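Local structure of high-affinity zinc uptake system protein znuA (Streptococcus suis, 3MFQ) at residues K6-T12 with V28-I34; A36-H41 with D254-P258; Q144-L148 with F266-K271; I159-R164 with Y180-L184; V205-I209 with A233-K237. The protein probably serves as the metal-binding receptor of an ABC-type uptake system, capturing zinc or a similar ion for import into the cell. All coordinates share one frame; numbering follows the deposited sequence.

Interaction 1 (K6-T12 with V28-I34)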
# COMPACT_ATOMS: atom_id res chain seq x y z
N LYS A 6 -24.39 0.41 -17.31
CA LYS A 6 -23.21 -0.30 -16.82
C LYS A 6 -23.25 -0.46 -15.30
O LYS A 6 -23.59 0.48 -14.58
CB LYS A 6 -21.93 0.45 -17.20
CG LYS A 6 -21.49 0.28 -18.64
CD LYS A 6 -20.17 1.01 -18.89
CE LYS A 6 -19.65 0.76 -20.30
NZ LYS A 6 -18.41 1.54 -20.57
N PRO A 7 -22.88 -1.65 -14.81
CA PRO A 7 -22.82 -1.90 -13.36
C PRO A 7 -21.94 -0.88 -12.65
O PRO A 7 -20.92 -0.46 -13.19
CB PRO A 7 -22.19 -3.29 -13.28
CG PRO A 7 -22.52 -3.93 -14.56
CD PRO A 7 -22.51 -2.84 -15.59
N ARG A 8 -22.35 -0.48 -11.46
CA ARG A 8 -21.61 0.51 -10.68
C ARG A 8 -20.91 -0.17 -9.51
O ARG A 8 -21.54 -0.74 -8.63
CB ARG A 8 -22.54 1.62 -10.20
CG ARG A 8 -21.84 2.80 -9.53
CD ARG A 8 -22.61 4.09 -9.70
NE ARG A 8 -22.87 4.37 -11.11
CZ ARG A 8 -21.97 4.89 -11.95
NH1 ARG A 8 -20.76 5.19 -11.52
NH2 ARG A 8 -22.30 5.11 -13.22
N VAL A 9 -19.58 -0.08 -9.50
CA VAL A 9 -18.77 -0.69 -8.45
C VAL A 9 -17.97 0.37 -7.70
O VAL A 9 -16.97 0.84 -8.21
CB VAL A 9 -17.81 -1.73 -9.05
CG1 VAL A 9 -16.94 -2.27 -7.98
CG2 VAL A 9 -18.59 -2.81 -9.76
N ALA A 10 -18.39 0.67 -6.48
CA ALA A 10 -17.73 1.66 -5.64
C ALA A 10 -16.39 1.11 -5.15
O ALA A 10 -16.25 -0.07 -4.84
CB ALA A 10 -18.62 2.04 -4.50
N VAL A 11 -15.38 1.97 -5.13
CA VAL A 11 -14.04 1.51 -4.88
C VAL A 11 -13.31 2.50 -3.98
O VAL A 11 -13.26 3.70 -4.26
CB VAL A 11 -13.28 1.25 -6.20
CG1 VAL A 11 -14.20 0.62 -7.26
CG2 VAL A 11 -12.65 2.53 -6.73
N THR A 12 -12.78 1.99 -2.87
CA THR A 12 -12.23 2.85 -1.83
C THR A 12 -10.96 3.57 -2.25
O THR A 12 -10.89 4.80 -2.21
CB THR A 12 -11.98 2.07 -0.52
OG1 THR A 12 -11.28 0.85 -0.80
CG2 THR A 12 -13.31 1.73 0.15
N VAL A 28 -17.36 -2.14 -16.55
CA VAL A 28 -18.10 -1.64 -15.39
C VAL A 28 -17.85 -0.16 -15.19
O VAL A 28 -16.99 0.43 -15.85
CB VAL A 28 -17.70 -2.38 -14.09
CG1 VAL A 28 -17.96 -3.87 -14.22
CG2 VAL A 28 -16.25 -2.11 -13.75
N GLU A 29 -18.59 0.45 -14.27
CA GLU A 29 -18.45 1.87 -13.98
C GLU A 29 -17.90 2.12 -12.58
O GLU A 29 -18.57 1.86 -11.58
CB GLU A 29 -19.80 2.58 -14.13
CG GLU A 29 -19.68 4.05 -14.41
CD GLU A 29 -19.97 4.38 -15.85
OE1 GLU A 29 -21.03 3.94 -16.34
OE2 GLU A 29 -19.16 5.07 -16.49
N ARG A 30 -16.68 2.63 -12.50
CA ARG A 30 -15.97 2.72 -11.22
C ARG A 30 -16.19 4.01 -10.42
O ARG A 30 -16.10 5.12 -10.95
CB ARG A 30 -14.48 2.40 -11.41
CG ARG A 30 -14.22 0.92 -11.77
CD ARG A 30 -12.76 0.60 -12.10
NE ARG A 30 -12.40 1.03 -13.44
CZ ARG A 30 -12.03 2.27 -13.74
NH1 ARG A 30 -11.98 3.19 -12.80
NH2 ARG A 30 -11.71 2.59 -14.99
N ASP A 31 -16.50 3.85 -9.13
CA ASP A 31 -16.73 4.98 -8.24
C ASP A 31 -15.66 5.05 -7.16
O ASP A 31 -15.82 4.52 -6.07
CB ASP A 31 -18.11 4.86 -7.59
CG ASP A 31 -19.04 5.98 -8.00
OD1 ASP A 31 -18.92 7.08 -7.43
OD2 ASP A 31 -19.88 5.75 -8.89
N LEU A 32 -14.55 5.71 -7.49
CA LEU A 32 -13.47 5.86 -6.53
C LEU A 32 -13.87 6.83 -5.43
O LEU A 32 -14.31 7.95 -5.70
CB LEU A 32 -12.19 6.35 -7.21
CG LEU A 32 -11.03 6.62 -6.26
CD1 LEU A 32 -10.78 5.43 -5.36
CD2 LEU A 32 -9.77 6.98 -7.04
N LEU A 33 -13.72 6.39 -4.18
CA LEU A 33 -14.11 7.21 -3.04
C LEU A 33 -12.94 8.05 -2.55
O LEU A 33 -13.02 9.27 -2.47
CB LEU A 33 -14.63 6.33 -1.91
CG LEU A 33 -15.64 5.26 -2.33
CD1 LEU A 33 -16.32 4.68 -1.11
CD2 LEU A 33 -16.66 5.84 -3.29
N ILE A 34 -11.84 7.37 -2.21
CA ILE A 34 -10.65 8.04 -1.71
C ILE A 34 -9.71 8.41 -2.86
O ILE A 34 -9.11 7.53 -3.48
CB ILE A 34 -9.90 7.16 -0.69
CG1 ILE A 34 -10.88 6.65 0.37
CG2 ILE A 34 -8.75 7.93 -0.07
CD1 ILE A 34 -10.23 5.77 1.42
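R8 reaches across to two acidic side chains of the adjacent strand, E29 and D31, which share its face of the sheet. Its CG stands anti to the backbone N (chi1 -173°), and a bend at chi3 swings the guanidinium over E29. There the guanidinium lies almost parallel to the carboxylate, the planes 11° apart; R8 NH2 and E29 OE1, at 3.6 Å, form a loose salt bridge to a poorly ordered glutamate. D31 is met otherwise: its OD2 accepts from R8 NH1 at 2.8 Å, with the two planes 84° apart. D31 OD1 has a further, weak and long ion pair with K52. A long, multidentate arginine suits a partly exposed face where acids recur at every second residue.

Strands 8-11 and 29-32 run parallel as the two strands of a beta-alpha-beta unit whose connection is helix 14-24. V9 N donates to E29 O (3.0 Å), while V9 O accepts from D31 N (3.2 Å).

On the other face, which takes apolar side chains from 8-11, V11 and L32 cross at about a right angle, V11 CG2 lying 3.7 Å from L32 CD1. V11 also touches N17 of the connecting helix. Farther along, I34 N donates to T12 O at 2.7 Å.

Interaction 2 (A36-H41 with D254-P258). With ZN (zinc ion), chain D.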
# COMPACT_ATOMS: atom_id res chain seq x y z
N ALA A 36 -6.63 9.46 -5.14
CA ALA A 36 -5.20 9.16 -5.09
C ALA A 36 -4.46 10.31 -4.43
O ALA A 36 -4.70 11.47 -4.73
CB ALA A 36 -4.66 8.92 -6.49
N GLY A 37 -3.56 9.97 -3.51
CA GLY A 37 -2.79 10.98 -2.81
C GLY A 37 -3.31 11.23 -1.41
O GLY A 37 -2.64 11.86 -0.59
N GLU A 38 -4.52 10.74 -1.14
CA GLU A 38 -5.11 10.86 0.19
C GLU A 38 -4.84 9.61 1.03
O GLU A 38 -4.39 8.59 0.52
CB GLU A 38 -6.61 11.15 0.11
CG GLU A 38 -6.94 12.47 -0.57
CD GLU A 38 -8.39 12.88 -0.38
OE1 GLU A 38 -8.96 12.57 0.69
OE2 GLU A 38 -8.96 13.52 -1.29
N ASP A 39 -5.12 9.71 2.33
CA ASP A 39 -4.80 8.63 3.26
C ASP A 39 -6.04 7.95 3.81
O ASP A 39 -6.78 8.53 4.59
CB ASP A 39 -3.96 9.19 4.41
CG ASP A 39 -3.52 8.12 5.38
OD1 ASP A 39 -3.98 6.96 5.25
OD2 ASP A 39 -2.71 8.43 6.28
N PRO A 40 -6.27 6.69 3.39
CA PRO A 40 -7.42 5.91 3.84
C PRO A 40 -7.46 5.74 5.36
O PRO A 40 -8.55 5.60 5.92
CB PRO A 40 -7.21 4.55 3.16
CG PRO A 40 -6.37 4.86 1.97
CD PRO A 40 -5.45 5.96 2.41
N HIS A 41 -6.30 5.76 6.01
CA HIS A 41 -6.25 5.63 7.46
C HIS A 41 -7.10 6.70 8.13
O HIS A 41 -7.67 6.47 9.20
CB HIS A 41 -4.81 5.76 7.96
CG HIS A 41 -3.96 4.56 7.69
ND1 HIS A 41 -4.18 3.34 8.30
CD2 HIS A 41 -2.87 4.40 6.91
CE1 HIS A 41 -3.27 2.48 7.88
NE2 HIS A 41 -2.46 3.09 7.04
N ASP A 254 0.24 4.15 0.86
CA ASP A 254 -1.20 4.08 1.06
C ASP A 254 -1.99 4.62 -0.12
O ASP A 254 -3.16 4.94 0.01
CB ASP A 254 -1.59 4.85 2.33
CG ASP A 254 -1.02 4.22 3.58
OD1 ASP A 254 -0.66 3.03 3.54
OD2 ASP A 254 -0.93 4.92 4.61
N SER A 255 -1.34 4.70 -1.28
CA SER A 255 -2.01 5.20 -2.47
C SER A 255 -1.16 5.07 -3.72
O SER A 255 0.06 5.10 -3.66
CB SER A 255 -2.40 6.67 -2.28
OG SER A 255 -2.99 7.19 -3.46
N LEU A 256 -1.83 4.91 -4.86
CA LEU A 256 -1.18 5.00 -6.15
C LEU A 256 -0.96 6.46 -6.50
O LEU A 256 -1.23 7.34 -5.68
CB LEU A 256 -2.04 4.34 -7.23
CG LEU A 256 -1.81 2.86 -7.51
CD1 LEU A 256 -1.42 2.12 -6.24
CD2 LEU A 256 -3.04 2.24 -8.15
N ALA A 257 -0.49 6.72 -7.71
CA ALA A 257 -0.33 8.09 -8.18
C ALA A 257 -1.55 8.51 -8.99
O ALA A 257 -2.25 7.67 -9.56
CB ALA A 257 0.93 8.22 -9.02
N PRO A 258 -1.83 9.82 -9.03
CA PRO A 258 -2.97 10.35 -9.78
C PRO A 258 -2.90 9.98 -11.25
O PRO A 258 -1.84 10.08 -11.86
CB PRO A 258 -2.83 11.87 -9.62
CG PRO A 258 -2.05 12.04 -8.36
CD PRO A 258 -1.10 10.89 -8.31
ZN ZN D . -0.27 3.07 5.90
O HOH W 1 -5.21 6.34 -1.09
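H41 and D254, more than 200 residues apart in sequence, meet through a zinc ion that the aspartate grips with both carboxylate oxygens. H41 NE2 is 2.5 Å from the zinc, and D254 OD1 and OD2 each lie 2.4 Å from it; H104 and H170 complete the site. D254 CG is anti to the carbonyl carbon (chi1 -65°), which aims the carboxylate at the metal. Ring and carboxylate planes are 66° apart, with D254 OD2 at the edge of the H41 ring.

A second shell probably steadies the backbone of the histidine. H41 N meets D39 OD1 from above the carboxylate plane at 2.7 Å, closing an Asx turn, while D39 OD2 bonds to T192 OG1. Aspartate suits this task, since its short side chain can reach the N-H two residues further on.

Farther from the metal, G37 N donates to S255 OG (2.8 Å), and that hydroxyl donates to L256 O. Glycine fits at 37 because its positive phi would press a CB against the preceding carbonyl. One water donates to both E38 O and D254 O, bridging the two segments.

Four ligands drawn from distant parts of the chain are consistent with metal held between two lobes, as in related receptors. Residues 36-41 follow strand 29-32 and precede helix 47-55; 254-258 lead from strand 242-244 toward helix 266-281, with L256 resting on F15 and D18 of helix 14-24.

Interaction 3 (Q144-L148 with F266-K271)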
# COMPACT_ATOMS: atom_id res chain seq x y z
N GLN A 144 1.07 -11.28 -14.98
CA GLN A 144 1.83 -10.03 -14.94
C GLN A 144 2.35 -9.78 -13.53
O GLN A 144 3.44 -9.24 -13.36
CB GLN A 144 0.96 -8.86 -15.40
CG GLN A 144 0.67 -8.86 -16.89
CD GLN A 144 -0.18 -7.69 -17.31
OE1 GLN A 144 -0.44 -7.49 -18.50
NE2 GLN A 144 -0.63 -6.91 -16.34
N LEU A 145 1.56 -10.17 -12.54
CA LEU A 145 1.98 -10.07 -11.15
C LEU A 145 3.10 -11.06 -10.88
O LEU A 145 4.03 -10.78 -10.13
CB LEU A 145 0.80 -10.32 -10.21
CG LEU A 145 -0.34 -9.29 -10.27
CD1 LEU A 145 -1.55 -9.76 -9.47
CD2 LEU A 145 0.14 -7.94 -9.76
N ASP A 146 3.02 -12.23 -11.52
CA ASP A 146 4.07 -13.24 -11.42
C ASP A 146 5.39 -12.69 -11.95
O ASP A 146 6.41 -12.72 -11.25
CB ASP A 146 3.68 -14.49 -12.21
CG ASP A 146 2.43 -15.16 -11.67
OD1 ASP A 146 1.78 -15.92 -12.41
OD2 ASP A 146 2.09 -14.92 -10.49
N ASP A 147 5.37 -12.21 -13.19
CA ASP A 147 6.55 -11.62 -13.81
C ASP A 147 7.09 -10.50 -12.94
O ASP A 147 8.31 -10.34 -12.79
CB ASP A 147 6.21 -11.09 -15.20
CG ASP A 147 5.61 -12.15 -16.11
OD1 ASP A 147 5.03 -11.78 -17.15
OD2 ASP A 147 5.71 -13.35 -15.77
N LEU A 148 6.18 -9.72 -12.37
CA LEU A 148 6.55 -8.60 -11.50
C LEU A 148 7.39 -9.05 -10.31
O LEU A 148 8.40 -8.44 -9.99
CB LEU A 148 5.30 -7.88 -11.01
CG LEU A 148 5.52 -6.76 -9.99
CD1 LEU A 148 6.47 -5.71 -10.54
CD2 LEU A 148 4.20 -6.13 -9.57
N PHE A 266 -0.78 -0.13 -10.44
CA PHE A 266 -0.19 -0.84 -9.31
C PHE A 266 1.21 -1.34 -9.62
O PHE A 266 2.15 -1.08 -8.87
CB PHE A 266 -1.08 -2.01 -8.89
CG PHE A 266 -0.45 -2.92 -7.88
CD1 PHE A 266 -0.48 -2.61 -6.53
CD2 PHE A 266 0.18 -4.09 -8.28
CE1 PHE A 266 0.11 -3.44 -5.60
CE2 PHE A 266 0.77 -4.93 -7.36
CZ PHE A 266 0.73 -4.60 -6.01
N ILE A 267 1.35 -2.07 -10.72
CA ILE A 267 2.64 -2.63 -11.09
C ILE A 267 3.68 -1.54 -11.32
O ILE A 267 4.85 -1.71 -10.99
CB ILE A 267 2.54 -3.51 -12.35
CG1 ILE A 267 1.61 -4.70 -12.09
CG2 ILE A 267 3.91 -4.00 -12.78
CD1 ILE A 267 1.52 -5.66 -13.25
N ASP A 268 3.24 -0.42 -11.88
CA ASP A 268 4.13 0.71 -12.11
C ASP A 268 4.50 1.39 -10.80
O ASP A 268 5.66 1.75 -10.57
CB ASP A 268 3.51 1.71 -13.08
CG ASP A 268 3.44 1.18 -14.50
OD1 ASP A 268 4.06 0.13 -14.78
OD2 ASP A 268 2.76 1.80 -15.34
N MET A 269 3.52 1.55 -9.92
CA MET A 269 3.77 2.08 -8.59
C MET A 269 4.80 1.21 -7.89
O MET A 269 5.64 1.70 -7.14
CB MET A 269 2.48 2.13 -7.78
CG MET A 269 2.66 2.51 -6.32
SD MET A 269 3.18 1.12 -5.28
CE MET A 269 1.72 0.08 -5.35
N TYR A 270 4.73 -0.09 -8.14
CA TYR A 270 5.64 -1.03 -7.52
C TYR A 270 7.06 -0.84 -8.02
O TYR A 270 8.00 -0.72 -7.23
CB TYR A 270 5.19 -2.46 -7.82
CG TYR A 270 5.33 -3.40 -6.66
CD1 TYR A 270 6.58 -3.71 -6.14
CD2 TYR A 270 4.22 -4.00 -6.09
CE1 TYR A 270 6.72 -4.58 -5.09
CE2 TYR A 270 4.35 -4.87 -5.03
CZ TYR A 270 5.60 -5.16 -4.53
OH TYR A 270 5.75 -6.03 -3.48
N LYS A 271 7.21 -0.83 -9.34
CA LYS A 271 8.52 -0.66 -9.96
C LYS A 271 9.13 0.65 -9.51
O LYS A 271 10.31 0.70 -9.15
CB LYS A 271 8.40 -0.69 -11.48
CG LYS A 271 7.89 -2.01 -12.04
CD LYS A 271 7.83 -1.98 -13.56
CE LYS A 271 7.33 -3.29 -14.13
NZ LYS A 271 7.26 -3.27 -15.61
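L148 enters the neighbouring helix as a knob among F266, I267, Y270 and K271. Its CG is anti to the backbone N (chi1 175°), which directs the branched end toward helix 266-281. Both methyls lie against I267, L148 CD1 at 3.8 Å from I267 CG2; L148 CD2 also comes within 4.1 Å of Y270 CD2 and nears the F266 ring. L148 and I267 slide past each other in opposite directions, a fit that suits two branched aliphatic chains.

One turn earlier, L145 CD2 approaches F266 CE2 at 3.9 Å, the side chains crossing at about a right angle. Q144, at the partly exposed border, offers its CB to I267 CD1 at 3.9 Å, so that its aliphatic stem serves the apolar contact.

Outward from this shell, F266 is held by stacking with Y112 and by a bond from its backbone N to D18. The Y270 ring presents its edge to F266 CZ, and K271 makes a cation-pi contact with W151.

The segment axes are 5° from parallel and 11.2 Å apart. Here helix 131-156, the longest of the chain, runs beside helix 266-281, while helix 109-123 packs against both through V116, touching L145, and I109, touching L148 and Y270.

Interaction 4 (I159-R164 with Y180-L184)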
# COMPACT_ATOMS: atom_id res chain seq x y z
N ILE A 159 21.24 -4.92 -3.99
CA ILE A 159 21.45 -4.21 -2.73
C ILE A 159 22.10 -5.11 -1.67
O ILE A 159 21.57 -6.16 -1.34
CB ILE A 159 20.14 -3.63 -2.17
CG1 ILE A 159 19.53 -2.64 -3.17
CG2 ILE A 159 20.38 -2.94 -0.84
CD1 ILE A 159 18.23 -2.03 -2.71
N PRO A 160 23.26 -4.67 -1.15
CA PRO A 160 24.06 -5.40 -0.16
C PRO A 160 23.27 -5.81 1.08
O PRO A 160 22.37 -5.09 1.50
CB PRO A 160 25.14 -4.39 0.23
CG PRO A 160 25.26 -3.51 -0.95
CD PRO A 160 23.88 -3.39 -1.52
N LYS A 161 23.62 -6.95 1.65
CA LYS A 161 22.95 -7.46 2.84
C LYS A 161 22.93 -6.40 3.94
O LYS A 161 21.94 -6.23 4.63
CB LYS A 161 23.66 -8.71 3.34
CG LYS A 161 22.74 -9.74 3.98
CD LYS A 161 21.92 -9.15 5.11
CE LYS A 161 21.09 -10.22 5.78
NZ LYS A 161 20.35 -11.02 4.77
N GLU A 162 24.05 -5.69 4.09
CA GLU A 162 24.16 -4.68 5.13
C GLU A 162 23.34 -3.44 4.81
O GLU A 162 23.05 -2.64 5.68
CB GLU A 162 25.63 -4.29 5.34
CG GLU A 162 26.61 -5.35 4.88
CD GLU A 162 26.90 -5.27 3.39
OE1 GLU A 162 27.28 -4.18 2.92
OE2 GLU A 162 26.75 -6.30 2.70
N SER A 163 22.98 -3.30 3.54
CA SER A 163 22.22 -2.13 3.10
C SER A 163 20.73 -2.45 2.93
O SER A 163 19.97 -1.63 2.42
CB SER A 163 22.79 -1.58 1.79
OG SER A 163 24.15 -1.21 1.95
N ARG A 164 20.32 -3.63 3.37
CA ARG A 164 18.93 -4.04 3.28
C ARG A 164 18.11 -3.50 4.45
O ARG A 164 17.47 -4.26 5.17
CB ARG A 164 18.81 -5.56 3.21
CG ARG A 164 19.40 -6.15 1.95
CD ARG A 164 18.47 -7.18 1.33
NE ARG A 164 18.74 -7.35 -0.09
CZ ARG A 164 17.92 -7.95 -0.94
NH1 ARG A 164 16.76 -8.43 -0.52
NH2 ARG A 164 18.25 -8.05 -2.22
N TYR A 180 11.28 -9.95 0.74
CA TYR A 180 12.60 -9.83 0.11
C TYR A 180 13.72 -9.60 1.11
O TYR A 180 14.57 -8.75 0.91
CB TYR A 180 12.58 -8.70 -0.91
CG TYR A 180 11.35 -8.74 -1.77
CD1 TYR A 180 11.33 -9.46 -2.95
CD2 TYR A 180 10.19 -8.10 -1.37
CE1 TYR A 180 10.20 -9.51 -3.73
CE2 TYR A 180 9.06 -8.14 -2.14
CZ TYR A 180 9.06 -8.85 -3.32
OH TYR A 180 7.93 -8.90 -4.09
N ASP A 181 13.70 -10.37 2.19
CA ASP A 181 14.78 -10.32 3.17
C ASP A 181 15.19 -8.88 3.46
O ASP A 181 16.34 -8.49 3.23
CB ASP A 181 15.98 -11.11 2.66
CG ASP A 181 17.04 -11.29 3.73
OD1 ASP A 181 16.68 -11.58 4.89
OD2 ASP A 181 18.23 -11.15 3.40
N PHE A 182 14.25 -8.09 3.96
CA PHE A 182 14.51 -6.69 4.29
C PHE A 182 14.13 -6.36 5.72
O PHE A 182 13.34 -7.06 6.35
CB PHE A 182 13.74 -5.78 3.34
CG PHE A 182 14.61 -5.08 2.34
CD1 PHE A 182 14.91 -5.68 1.13
CD2 PHE A 182 15.14 -3.83 2.62
CE1 PHE A 182 15.71 -5.04 0.21
CE2 PHE A 182 15.94 -3.19 1.70
CZ PHE A 182 16.22 -3.79 0.50
N THR A 183 14.71 -5.28 6.23
CA THR A 183 14.40 -4.79 7.57
C THR A 183 13.84 -3.37 7.49
O THR A 183 14.46 -2.49 6.90
CB THR A 183 15.65 -4.78 8.47
OG1 THR A 183 16.11 -6.12 8.67
CG2 THR A 183 15.33 -4.15 9.82
N LEU A 184 12.67 -3.16 8.09
CA LEU A 184 12.00 -1.87 8.03
C LEU A 184 11.90 -1.19 9.39
O LEU A 184 11.48 -1.80 10.38
CB LEU A 184 10.60 -2.01 7.43
CG LEU A 184 9.69 -0.79 7.58
CD1 LEU A 184 10.17 0.36 6.71
CD2 LEU A 184 8.25 -1.14 7.25
O HOH W 2 17.81 -7.39 6.30
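R164 lays its aliphatic part over the face of the F182 ring, and this is the close-packed half of the contact. R164 CB sits 4.0 Å from the ring centroid, only 9° off the normal, a CH-pi contact. Arginine suits the place by giving methylene groups to the ring and its polar end to the backbone. A bend at chi2 (-134°) brings the guanidinium to the Y180 and D181 carbonyls while it stays against the ring, the planes 36° apart. R164 NH1 then makes a weak, strongly bent bond to Y180 O at 2.6 Å, and R164 NE a straight but long and weak one to I159 O. At the ring's edge, I159 CD1 lies 4.2 Å from F182 CZ. The Y180 ring packs on L156 and V152 of helix 131-156.

Backbone pairing begins here: T183 N donates to R164 O at 3.1 Å, where strand 183-185 begins and just before strand 165-167, its parallel partner.

The outer side is looser. K161 NZ forms a salt bridge with D181 OD2, using the syn lone pair, between two exposed residues. A water weakly bound to R164 O also meets T183 OG1.

With carbonyl oxygens round the edge of the R164 guanidinium, its charge is probably eased by backbone dipoles, whereas the lysine-aspartate pair is likely screened by solvent.

Interaction 5 (V205-I209 with A233-K237)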
# COMPACT_ATOMS: atom_id res chain seq x y z
N VAL A 205 16.36 6.84 15.17
CA VAL A 205 17.67 7.47 15.06
C VAL A 205 18.75 6.48 15.47
O VAL A 205 19.69 6.23 14.71
CB VAL A 205 17.77 8.71 15.94
CG1 VAL A 205 19.18 9.28 15.88
CG2 VAL A 205 16.76 9.75 15.51
N ASN A 206 18.62 5.92 16.66
CA ASN A 206 19.57 4.94 17.16
C ASN A 206 19.71 3.75 16.22
O ASN A 206 20.79 3.19 16.06
CB ASN A 206 19.18 4.46 18.55
CG ASN A 206 19.15 5.58 19.57
OD1 ASN A 206 19.60 6.69 19.30
ND2 ASN A 206 18.62 5.29 20.75
N LEU A 207 18.60 3.37 15.59
CA LEU A 207 18.62 2.28 14.63
C LEU A 207 19.42 2.65 13.39
O LEU A 207 20.17 1.83 12.85
CB LEU A 207 17.19 1.87 14.25
CG LEU A 207 16.62 0.64 14.97
CD1 LEU A 207 17.60 0.09 15.99
CD2 LEU A 207 15.29 0.95 15.62
N ILE A 208 19.27 3.88 12.93
CA ILE A 208 20.03 4.38 11.79
C ILE A 208 21.52 4.35 12.11
O ILE A 208 22.33 3.93 11.29
CB ILE A 208 19.62 5.81 11.43
CG1 ILE A 208 18.15 5.86 11.04
CG2 ILE A 208 20.49 6.33 10.30
CD1 ILE A 208 17.66 7.24 10.68
N ILE A 209 21.86 4.80 13.31
CA ILE A 209 23.25 4.86 13.75
C ILE A 209 23.85 3.47 13.88
O ILE A 209 24.97 3.22 13.45
CB ILE A 209 23.38 5.58 15.11
CG1 ILE A 209 22.56 6.87 15.11
CG2 ILE A 209 24.84 5.85 15.42
CD1 ILE A 209 23.01 7.89 14.10
N ALA A 233 17.74 14.96 13.68
CA ALA A 233 18.07 14.29 14.93
C ALA A 233 19.28 13.38 14.78
O ALA A 233 20.12 13.30 15.67
CB ALA A 233 16.87 13.49 15.42
N VAL A 234 19.37 12.70 13.64
CA VAL A 234 20.51 11.84 13.34
C VAL A 234 21.79 12.66 13.35
O VAL A 234 22.75 12.33 14.04
CB VAL A 234 20.36 11.14 11.98
CG1 VAL A 234 21.64 10.41 11.61
CG2 VAL A 234 19.18 10.18 12.01
N LYS A 235 21.80 13.74 12.57
CA LYS A 235 22.94 14.65 12.50
C LYS A 235 23.27 15.20 13.88
O LYS A 235 24.42 15.51 14.18
CB LYS A 235 22.65 15.79 11.53
CG LYS A 235 23.80 16.76 11.35
CD LYS A 235 23.47 17.80 10.29
CE LYS A 235 24.68 18.67 9.96
NZ LYS A 235 24.40 19.59 8.82
N ALA A 236 22.24 15.33 14.72
CA ALA A 236 22.43 15.79 16.09
C ALA A 236 23.28 14.80 16.86
O ALA A 236 23.86 15.13 17.90
CB ALA A 236 21.09 16.00 16.77
N LYS A 237 23.35 13.57 16.36
CA LYS A 237 24.24 12.56 16.91
C LYS A 237 25.42 12.34 15.97
O LYS A 237 26.30 11.52 16.25
CB LYS A 237 23.49 11.25 17.15
CG LYS A 237 22.40 11.36 18.20
CD LYS A 237 22.07 10.00 18.78
CE LYS A 237 21.05 10.12 19.90
NZ LYS A 237 20.78 8.81 20.56
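V205 and V234 form the centre of an apolar contact between two helices, their side chains sliding past each other in opposite directions. V205 CG1 is 4.0 Å from V234 CG2, and V205 CG2 turns to the small A233 CB at 3.7 Å. With CG1 anti to the backbone N (chi1 176°), V205 spreads its two methyl groups over consecutive residues of the partner. V234 likewise divides its branches: V234 CG2 meets I208 CD1 at 3.6 Å, crossing at about a right angle, and V234 CG1 meets I209 CD1 at 3.8 Å. Residues 205, 208 and 209 recur along one side of helix 198-211, and their branched side chains make a ridge well suited to a partner carrying alanine and valine. The small A233 is consistent with a close approach here, where the CA atoms of V205 and V234 are 5.5 Å apart.

In the fold, helices 198-211 and 225-235 flank strand 215-217 in sequence, and strand 242-244 follows, an alternation of helix and strand consistent with an alpha/beta lobe. I208 and V234 both also touch V241, just ahead of that last strand, so the helix pair also packs on the chain leading into it.

Polar contact lies at the exposed border. K237 NZ donates to N206 OD1 at 2.7 Å, tilted 19° from the amide carbonyl plane. The lysine chain runs extended beyond CG, which lets its CD pass V205 CG1 at 4.2 Å before the ammonium group reaches the asparagine.

How the interactions relate
Interaction 2 is the most buried and the only one that holds the zinc; the others differ in chemistry with their place in the fold. Interaction 1 touches interaction 2 through I34 and P40, and relies on parallel strand pairing with salt bridges on a partly exposed face. Interaction 3, which touches interaction 2 through L256, M269 and F266, is purely apolar helix packing. It in turn meets interaction 4 where the hydroxyl ends of Y270 and Y180 pack, in the loop leading to strand 183-185. Interaction 5 lies about 27 Å from the chain centre, on the same side as interaction 4; both add a surface lysine, paired with an aspartate in interaction 4 and with an asparagine amide in interaction 5.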